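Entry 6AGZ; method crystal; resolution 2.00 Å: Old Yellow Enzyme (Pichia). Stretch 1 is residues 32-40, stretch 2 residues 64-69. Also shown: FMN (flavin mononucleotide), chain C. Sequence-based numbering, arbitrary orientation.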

ATOM      1  N   PRO A  32     -14.903  16.629  12.858  1.00 15.02           N
ATOM      2  CA  PRO A  32     -13.856  16.862  11.860  1.00 14.58           C
ATOM      3  C   PRO A  32     -13.911  18.290  11.352  1.00 15.13           C
ATOM      4  O   PRO A  32     -14.907  18.995  11.572  1.00 16.18           O
ATOM      5  CB  PRO A  32     -14.196  15.855  10.746  1.00 14.27           C
ATOM      6  CG  PRO A  32     -15.196  14.906  11.350  1.00 14.85           C
ATOM      7  CD  PRO A  32     -15.938  15.709  12.362  1.00 14.03           C
ATOM      8  N   PRO A  33     -12.859  18.762  10.684  1.00 15.09           N
ATOM      9  CA  PRO A  33     -12.898  20.116  10.118  1.00 15.07           C
ATOM     10  C   PRO A  33     -14.051  20.259   9.137  1.00 15.57           C
ATOM     11  O   PRO A  33     -14.215  19.448   8.226  1.00 14.48           O
ATOM     12  CB  PRO A  33     -11.538  20.250   9.422  1.00 13.27           C
ATOM     13  CG  PRO A  33     -11.067  18.845   9.214  1.00 12.85           C
ATOM     14  CD  PRO A  33     -11.587  18.081  10.389  1.00 13.95           C
ATOM     15  N   THR A  34     -14.865  21.293   9.343  1.00 14.84           N
ATOM     16  CA  THR A  34     -16.061  21.510   8.533  1.00 13.90           C
ATOM     17  C   THR A  34     -16.145  22.987   8.174  1.00 13.17           C
ATOM     18  O   THR A  34     -16.444  23.823   9.033  1.00 12.62           O
ATOM     19  CB  THR A  34     -17.319  21.051   9.269  1.00 13.43           C
ATOM     20  OG1 THR A  34     -17.138  19.705   9.727  1.00 12.64           O
ATOM     21  CG2 THR A  34     -18.523  21.104   8.342  1.00 14.00           C
ATOM     22  N   THR A  35     -15.893  23.300   6.907  1.00 14.41           N
ATOM     23  CA  THR A  35     -15.928  24.678   6.435  1.00 14.80           C
ATOM     24  C   THR A  35     -17.364  25.186   6.386  1.00 14.22           C
ATOM     25  O   THR A  35     -18.250  24.520   5.842  1.00 13.91           O
ATOM     26  CB  THR A  35     -15.285  24.769   5.051  1.00 15.68           C
ATOM     27  OG1 THR A  35     -13.878  24.504   5.156  1.00 14.73           O
ATOM     28  CG2 THR A  35     -15.501  26.146   4.445  1.00 18.24           C
ATOM     29  N   ARG A  36     -17.593  26.374   6.951  1.00 14.10           N
ATOM     30  CA  ARG A  36     -18.928  26.961   7.007  1.00 14.01           C
ATOM     31  C   ARG A  36     -19.008  28.399   6.515  1.00 14.28           C
ATOM     32  O   ARG A  36     -20.118  28.861   6.221  1.00 15.57           O
ATOM     33  CB  ARG A  36     -19.481  26.903   8.440  1.00 13.36           C
ATOM     34  CG  ARG A  36     -19.514  25.508   9.048  1.00 14.75           C
ATOM     35  CD  ARG A  36     -20.364  24.553   8.224  1.00 15.49           C
ATOM     36  NE  ARG A  36     -21.720  25.054   8.024  1.00 15.63           N
ATOM     37  CZ  ARG A  36     -22.700  24.936   8.915  1.00 15.05           C
ATOM     38  NH1 ARG A  36     -22.475  24.334  10.075  1.00 14.72           N
ATOM     39  NH2 ARG A  36     -23.904  25.421   8.646  1.00 13.94           N
ATOM     40  N   PHE A  37     -17.889  29.124   6.428  1.00 14.14           N
ATOM     41  CA  PHE A  37     -17.854  30.492   5.902  1.00 16.18           C
ATOM     42  C   PHE A  37     -18.705  31.444   6.744  1.00 16.42           C
ATOM     43  O   PHE A  37     -19.510  32.221   6.224  1.00 15.47           O
ATOM     44  CB  PHE A  37     -18.287  30.531   4.435  1.00 17.09           C
ATOM     45  CG  PHE A  37     -17.360  29.802   3.509  1.00 17.96           C
ATOM     46  CD1 PHE A  37     -15.987  29.944   3.628  1.00 16.85           C
ATOM     47  CD2 PHE A  37     -17.861  28.969   2.523  1.00 18.07           C
ATOM     48  CE1 PHE A  37     -15.131  29.273   2.775  1.00 16.62           C
ATOM     49  CE2 PHE A  37     -17.010  28.293   1.668  1.00 16.21           C
ATOM     50  CZ  PHE A  37     -15.643  28.446   1.793  1.00 15.73           C
ATOM     51  N   ARG A  38     -18.517  31.386   8.063  1.00 14.69           N
ATOM     52  CA  ARG A  38     -19.175  32.305   8.983  1.00 15.79           C
ATOM     53  C   ARG A  38     -18.194  33.285   9.618  1.00 15.64           C
ATOM     54  O   ARG A  38     -18.486  33.854  10.675  1.00 15.57           O
ATOM     55  CB  ARG A  38     -19.941  31.537  10.060  1.00 14.85           C
ATOM     56  CG  ARG A  38     -21.427  31.362   9.765  1.00 15.24           C
ATOM     57  CD  ARG A  38     -21.668  30.408   8.605  1.00 15.48           C
ATOM     58  NE  ARG A  38     -23.085  30.094   8.440  1.00 15.23           N
ATOM     59  CZ  ARG A  38     -23.550  29.113   7.672  1.00 15.98           C
ATOM     60  NH1 ARG A  38     -22.709  28.342   6.997  1.00 14.76           N
ATOM     61  NH2 ARG A  38     -24.856  28.900   7.580  1.00 16.84           N
ATOM     62  N   ASN A  39     -17.036  33.485   8.999  1.00 14.04           N
ATOM     63  CA  ASN A  39     -16.110  34.530   9.401  1.00 16.19           C
ATOM     64  C   ASN A  39     -16.494  35.841   8.722  1.00 17.41           C
ATOM     65  O   ASN A  39     -17.318  35.879   7.806  1.00 18.21           O
ATOM     66  CB  ASN A  39     -14.672  34.152   9.043  1.00 14.86           C
ATOM     67  CG  ASN A  39     -14.245  32.826   9.640  1.00 15.22           C
ATOM     68  OD1 ASN A  39     -13.591  32.783  10.681  1.00 15.78           O
ATOM     69  ND2 ASN A  39     -14.610  31.734   8.977  1.00 15.51           N
ATOM     70  N   THR A  40     -15.880  36.928   9.178  1.00 19.01           N
ATOM     71  CA  THR A  40     -16.093  38.209   8.527  1.00 20.83           C
ATOM     72  C   THR A  40     -15.430  38.213   7.151  1.00 21.30           C
ATOM     73  O   THR A  40     -14.659  37.315   6.797  1.00 21.49           O
ATOM     74  CB  THR A  40     -15.538  39.351   9.377  1.00 19.58           C
ATOM     75  OG1 THR A  40     -14.119  39.205   9.508  1.00 20.70           O
ATOM     76  CG2 THR A  40     -16.171  39.343  10.760  1.00 18.29           C
TER
HETATM   77  N1  FMN C 501     -12.759  18.300   5.480  1.00 14.92           N
HETATM   78  C2  FMN C 501     -11.553  18.941   5.692  1.00 15.35           C
HETATM   79  O2  FMN C 501     -10.522  18.283   5.824  1.00 14.37           O
HETATM   80  N3  FMN C 501     -11.499  20.318   5.754  1.00 15.65           N
HETATM   81  C4  FMN C 501     -12.653  21.058   5.605  1.00 17.33           C
HETATM   82  O4  FMN C 501     -12.613  22.286   5.659  1.00 20.38           O
HETATM   83  C4A FMN C 501     -13.865  20.415   5.393  1.00 16.41           C
HETATM   84  N5  FMN C 501     -15.014  21.157   5.244  1.00 17.72           N
HETATM   85  C5A FMN C 501     -16.222  20.527   5.036  1.00 18.81           C
HETATM   86  C6  FMN C 501     -17.376  21.284   4.887  1.00 20.06           C
HETATM   87  C7  FMN C 501     -18.598  20.658   4.676  1.00 21.96           C
HETATM   88  C7M FMN C 501     -19.843  21.475   4.518  1.00 22.69           C
HETATM   89  C8  FMN C 501     -18.665  19.272   4.612  1.00 21.07           C
HETATM   90  C8M FMN C 501     -19.983  18.594   4.383  1.00 22.50           C
HETATM   91  C9  FMN C 501     -17.509  18.517   4.758  1.00 19.48           C
HETATM   92  C9A FMN C 501     -16.283  19.140   4.973  1.00 17.80           C
HETATM   93  N10 FMN C 501     -15.128  18.392   5.118  1.00 16.58           N
HETATM   94  C10 FMN C 501     -13.920  19.030   5.328  1.00 15.61           C
HETATM   95  C1' FMN C 501     -15.189  16.892   5.063  1.00 16.76           C
HETATM   96  C2' FMN C 501     -15.556  16.391   6.463  1.00 17.21           C
HETATM   97  O2' FMN C 501     -14.544  16.769   7.371  1.00 17.43           O
HETATM   98  C3' FMN C 501     -15.775  14.881   6.528  1.00 17.00           C
HETATM   99  O3' FMN C 501     -14.577  14.205   6.220  1.00 16.74           O
HETATM  100  C4' FMN C 501     -16.884  14.446   5.574  1.00 17.18           C
HETATM  101  O4' FMN C 501     -17.999  15.294   5.726  1.00 15.28           O
HETATM  102  C5' FMN C 501     -17.325  13.011   5.835  1.00 17.70           C
HETATM  103  O5' FMN C 501     -17.702  12.872   7.187  1.00 19.55           O
HETATM  104  P   FMN C 501     -19.252  12.678   7.577  1.00 18.30           P
HETATM  105  O1P FMN C 501     -19.822  11.533   6.773  1.00 21.30           O
HETATM  106  O2P FMN C 501     -19.374  12.367   9.049  1.00 19.09           O
HETATM  107  O3P FMN C 501     -20.000  13.951   7.267  1.00 16.81           O
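Stretch 2, residues 64-69: LITEAT

Stretch 2 packs against stretch 1 as a mostly water-bridged loop contact centred on Glu67, with a single direct hydrogen bond at one end and an apolar contact between Pro33 and Ile65 at the other. Stretch 1 has no regular secondary structure, whereas stretch 2 includes strand residues Leu64 and Ile65, from a strand that begins earlier in the chain. The two run in the same general sense, Ile65 lying by the prolines and Glu67 reaching on to Asn39; the closest CA atoms are those of Pro33 and Glu67, 4.5 Å apart. At the first end, Ile65 points its CB toward stretch 1 and sets CG2 3.6 Å from Pro33 CD. The carbonyl oxygens Pro32 O and Ile65 O, both acceptors, are joined by a water that donates to each, at 3.0 and 2.7 Å. Further along, Pro33 CB lies 3.1 Å from Thr66 O, and Thr34 O is 3.2 Å from Glu67 CB. The Glu67 side chain (chi1 p, chi2 t) extends along stretch 1 until OE1 accepts a hydrogen bond from Asn39 ND2 at 3.1 Å. Two waters also donate to OE1 and accept from Phe37 N and Arg38 N, tying the carboxylate to the backbone. Beside the flavin, a further water links Thr35 OG1 to Ala68 O, while Thr35 OG1 donates to FMN O4 at 2.6 Å and Ala68 CB approaches that same O4 at 3.2 Å.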

ATOM      1  N   LEU A  64     -12.622  18.626  19.200  1.00 14.10           N
ATOM      2  CA  LEU A  64     -13.168  19.348  18.064  1.00 14.02           C
ATOM      3  C   LEU A  64     -12.026  19.755  17.143  1.00 13.24           C
ATOM      4  O   LEU A  64     -10.905  20.006  17.593  1.00 13.87           O
ATOM      5  CB  LEU A  64     -13.942  20.594  18.508  1.00 14.66           C
ATOM      6  CG  LEU A  64     -15.029  20.448  19.577  1.00 14.94           C
ATOM      7  CD1 LEU A  64     -15.626  21.808  19.904  1.00 16.56           C
ATOM      8  CD2 LEU A  64     -16.114  19.482  19.131  1.00 14.01           C
ATOM      9  N   ILE A  65     -12.308  19.809  15.845  1.00 13.31           N
ATOM     10  CA  ILE A  65     -11.348  20.293  14.861  1.00 15.12           C
ATOM     11  C   ILE A  65     -11.988  21.450  14.113  1.00 16.81           C
ATOM     12  O   ILE A  65     -13.109  21.325  13.607  1.00 17.39           O
ATOM     13  CB  ILE A  65     -10.902  19.185  13.890  1.00 14.13           C
ATOM     14  CG1 ILE A  65     -10.428  17.957  14.666  1.00 13.34           C
ATOM     15  CG2 ILE A  65      -9.780  19.694  13.000  1.00 13.61           C
ATOM     16  CD1 ILE A  65      -9.944  16.829  13.785  1.00 14.02           C
ATOM     17  N   THR A  66     -11.280  22.574  14.051  1.00 15.67           N
ATOM     18  CA  THR A  66     -11.830  23.765  13.431  1.00 15.08           C
ATOM     19  C   THR A  66     -12.000  23.567  11.931  1.00 15.75           C
ATOM     20  O   THR A  66     -11.361  22.716  11.307  1.00 15.39           O
ATOM     21  CB  THR A  66     -10.929  24.975  13.666  1.00 16.37           C
ATOM     22  OG1 THR A  66      -9.749  24.857  12.859  1.00 16.41           O
ATOM     23  CG2 THR A  66     -10.530  25.066  15.120  1.00 18.07           C
ATOM     24  N   GLU A  67     -12.888  24.377  11.361  1.00 15.08           N
ATOM     25  CA  GLU A  67     -12.933  24.566   9.920  1.00 14.26           C
ATOM     26  C   GLU A  67     -11.536  24.855   9.388  1.00 12.91           C
ATOM     27  O   GLU A  67     -10.706  25.468  10.066  1.00 11.88           O
ATOM     28  CB  GLU A  67     -13.871  25.724   9.591  1.00 15.83           C
ATOM     29  CG  GLU A  67     -13.519  26.978  10.378  1.00 16.06           C
ATOM     30  CD  GLU A  67     -14.699  27.899  10.592  1.00 18.07           C
ATOM     31  OE1 GLU A  67     -14.952  28.754   9.719  1.00 18.40           O
ATOM     32  OE2 GLU A  67     -15.373  27.763  11.636  1.00 18.84           O
ATOM     33  N   ALA A  68     -11.272  24.393   8.169  1.00 13.63           N
ATOM     34  CA  ALA A  68      -9.972  24.613   7.551  1.00 12.97           C
ATOM     35  C   ALA A  68      -9.650  26.103   7.504  1.00 13.37           C
ATOM     36  O   ALA A  68     -10.424  26.903   6.971  1.00 12.53           O
ATOM     37  CB  ALA A  68      -9.955  24.013   6.149  1.00 10.84           C
ATOM     38  N   THR A  69      -8.502  26.469   8.068  1.00 12.59           N
ATOM     39  CA  THR A  69      -8.154  27.858   8.331  1.00 13.71           C
ATOM     40  C   THR A  69      -6.911  28.239   7.541  1.00 14.73           C
ATOM     41  O   THR A  69      -5.897  27.534   7.594  1.00 15.06           O
ATOM     42  CB  THR A  69      -7.920  28.078   9.830  1.00 15.21           C
ATOM     43  OG1 THR A  69      -9.144  27.861  10.545  1.00 13.92           O
ATOM     44  CG2 THR A  69      -7.424  29.485  10.101  1.00 16.00           C
TER
HETATM   45  O   HOH W   1     -15.402  21.920  12.211  1.00 13.89           O
HETATM   46  O   HOH W   2     -12.914  26.831   6.317  1.00 17.10           O
HETATM   47  O   HOH W   3     -15.172  28.228   7.287  1.00 15.89           O
HETATM   48  O   HOH W   4     -17.127  29.792   9.945  1.00 13.83           O